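Local coordinates for enoyl-acyl carrier protein reductase (Uncultured bacterium, PDB 6KIA), which probably catalyses the NADH-dependent reduction of enoyl-acyl carrier protein in fatty acid synthesis and confers resistance to triclosan, at residues V300-L304 / M376-S380. Numbering follows the deposited sequence.
Sequences VGVEL and MIGTS
S380 donates its hydroxyl to the carboxylate of E303, and this short bond (OG to OE2, 2.5 Å) is the one direct hydrogen bond between the 300-304 segment and the 376-380 part of helix 370-385. The hydroxyl reaches OE2 on the syn side, 18° out of the carboxylate plane. A water bridges the same pair, donating to E303 OE2 at 2.8 Å and, more distantly, to the backbone O of S380. The other oxygen, OE1, turns back onto its own loop and accepts the amide of G301 (N to OE1, 2.9 Å), again on the syn side. Bonds to both oxygens should restrain the rotation of the carboxylate. E303 reaches this position with CG set between its backbone N and carbonyl carbon (chi1 81°) and a bend at chi2 that folds the chain back over the turn.

CG1 of V300 meets CD1 of I377 at 3.5 Å, tight for two methyl groups, with the side chains crossing at about a right angle; the same CG1 also lies against the serine hydroxyl. M376 lays CG along G301, 3.7 Å from its CA, where G301, having no side chain, leaves room for that methylene, then bends at chi3 to bring CE to the carbonyl oxygen of V300. L304 divides its branches, CD1 over CG of M376 at 3.9 Å and CD2 against the backbone of S380 and the methyl of T379.

Y349 of helix 339-351 packs on L304, M376 and T379, and I346 on L304. The backbone bond from L304 N to G301 O forms the first turn of the 3-10 segment. The contact thus docks the loop following strand 283-287 of the Rossmann-type core onto helix 370-385, with the E303 side chain about 9 Å from the bound NADH.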
ATOM      1  N   VAL A 300       6.288   3.903 -12.816  1.00 25.87           N
ATOM      2  CA  VAL A 300       7.098   3.121 -13.754  1.00 27.86           C
ATOM      3  C   VAL A 300       8.490   2.861 -13.178  1.00 22.58           C
ATOM      4  O   VAL A 300       9.218   3.805 -12.819  1.00 24.25           O
ATOM      5  CB  VAL A 300       7.211   3.832 -15.125  1.00 33.08           C
ATOM      6  CG1 VAL A 300       8.186   3.107 -16.056  1.00 28.53           C
ATOM      7  CG2 VAL A 300       5.843   3.939 -15.771  1.00 39.62           C
ATOM      8  N   GLY A 301       8.843   1.584 -13.040  1.00 20.25           N
ATOM      9  CA  GLY A 301      10.127   1.220 -12.481  1.00 17.72           C
ATOM     10  C   GLY A 301      10.005   0.606 -11.110  1.00 17.50           C
ATOM     11  O   GLY A 301      10.922  -0.061 -10.672  1.00 20.60           O
ATOM     12  N   VAL A 302       8.878   0.831 -10.433  1.00 20.14           N
ATOM     13  CA  VAL A 302       8.692   0.233  -9.115  1.00 18.87           C
ATOM     14  C   VAL A 302       8.851  -1.296  -9.200  1.00 18.14           C
ATOM     15  O   VAL A 302       9.420  -1.952  -8.297  1.00 18.50           O
ATOM     16  CB  VAL A 302       7.308   0.636  -8.503  1.00 20.00           C
ATOM     17  CG1 VAL A 302       6.133  -0.009  -9.244  1.00 25.30           C
ATOM     18  CG2 VAL A 302       7.264   0.319  -6.979  1.00 21.53           C
ATOM     19  N   GLU A 303       8.394  -1.847 -10.316  1.00 17.86           N
ATOM     20  CA  GLU A 303       8.368  -3.292 -10.497  1.00 23.08           C
ATOM     21  C   GLU A 303       9.777  -3.884 -10.708  1.00 22.73           C
ATOM     22  O   GLU A 303       9.974  -5.102 -10.593  1.00 18.91           O
ATOM     23  CB  GLU A 303       7.461  -3.647 -11.691  1.00 22.99           C
ATOM     24  CG  GLU A 303       8.148  -3.486 -13.055  1.00 20.56           C
ATOM     25  CD  GLU A 303       8.305  -2.062 -13.545  1.00 27.60           C
ATOM     26  OE1 GLU A 303       7.763  -1.117 -12.931  1.00 26.73           O
ATOM     27  OE2 GLU A 303       9.064  -1.889 -14.533  1.00 30.81           O
ATOM     28  N   LEU A 304      10.764  -3.034 -11.013  1.00 19.22           N
ATOM     29  CA  LEU A 304      12.123  -3.520 -11.177  1.00 16.96           C
ATOM     30  C   LEU A 304      12.592  -4.182  -9.903  1.00 22.56           C
ATOM     31  O   LEU A 304      13.403  -5.137  -9.957  1.00 19.91           O
ATOM     32  CB  LEU A 304      13.076  -2.374 -11.558  1.00 19.47           C
ATOM     33  CG  LEU A 304      12.779  -1.729 -12.903  1.00 20.24           C
ATOM     34  CD1 LEU A 304      13.803  -0.636 -13.127  1.00 19.62           C
ATOM     35  CD2 LEU A 304      12.844  -2.754 -14.046  1.00 20.25           C
ATOM     36  N   MET A 376      16.186   3.890 -14.952  1.00 22.82           N
ATOM     37  CA  MET A 376      15.011   3.182 -14.408  1.00 23.91           C
ATOM     38  C   MET A 376      13.931   3.034 -15.478  1.00 23.01           C
ATOM     39  O   MET A 376      13.405   1.946 -15.712  1.00 23.48           O
ATOM     40  CB  MET A 376      14.437   3.898 -13.190  1.00 26.43           C
ATOM     41  CG  MET A 376      13.210   3.190 -12.640  1.00 21.33           C
ATOM     42  SD  MET A 376      12.590   3.917 -11.108  1.00 23.72           S
ATOM     43  CE  MET A 376      12.002   5.492 -11.736  1.00 26.48           C
ATOM     44  N   ILE A 377      13.593   4.130 -16.145  1.00 21.04           N
ATOM     45  CA  ILE A 377      12.561   4.047 -17.161  1.00 21.54           C
ATOM     46  C   ILE A 377      13.052   3.265 -18.380  1.00 29.43           C
ATOM     47  O   ILE A 377      12.294   2.482 -18.966  1.00 29.88           O
ATOM     48  CB  ILE A 377      12.103   5.453 -17.588  1.00 24.34           C
ATOM     49  CG1 ILE A 377      11.655   6.246 -16.364  1.00 31.49           C
ATOM     50  CG2 ILE A 377      11.042   5.381 -18.690  1.00 28.28           C
ATOM     51  CD1 ILE A 377      10.314   5.843 -15.828  1.00 37.87           C
ATOM     52  N   GLY A 378      14.325   3.450 -18.737  1.00 27.34           N
ATOM     53  CA  GLY A 378      14.911   2.704 -19.834  1.00 28.08           C
ATOM     54  C   GLY A 378      14.870   1.205 -19.568  1.00 24.50           C
ATOM     55  O   GLY A 378      14.449   0.411 -20.433  1.00 23.49           O
ATOM     56  N   THR A 379      15.312   0.815 -18.371  1.00 21.38           N
ATOM     57  CA  THR A 379      15.341  -0.605 -18.010  1.00 22.10           C
ATOM     58  C   THR A 379      13.924  -1.203 -17.955  1.00 25.51           C
ATOM     59  O   THR A 379      13.656  -2.305 -18.491  1.00 23.14           O
ATOM     60  CB  THR A 379      16.068  -0.814 -16.658  1.00 23.40           C
ATOM     61  OG1 THR A 379      17.410  -0.272 -16.738  1.00 23.08           O
ATOM     62  CG2 THR A 379      16.135  -2.279 -16.312  1.00 23.50           C
ATOM     63  N   SER A 380      13.012  -0.473 -17.319  1.00 21.22           N
ATOM     64  CA  SER A 380      11.633  -0.943 -17.213  1.00 23.95           C
ATOM     65  C   SER A 380      11.010  -1.160 -18.611  1.00 24.21           C
ATOM     66  O   SER A 380      10.375  -2.192 -18.895  1.00 27.34           O
ATOM     67  CB  SER A 380      10.805   0.060 -16.381  1.00 20.18           C
ATOM     68  OG  SER A 380       9.422  -0.248 -16.446  1.00 26.21           O
TER
HETATM   69  O   HOH W   1       9.621  -3.848 -16.401  1.00 24.96           O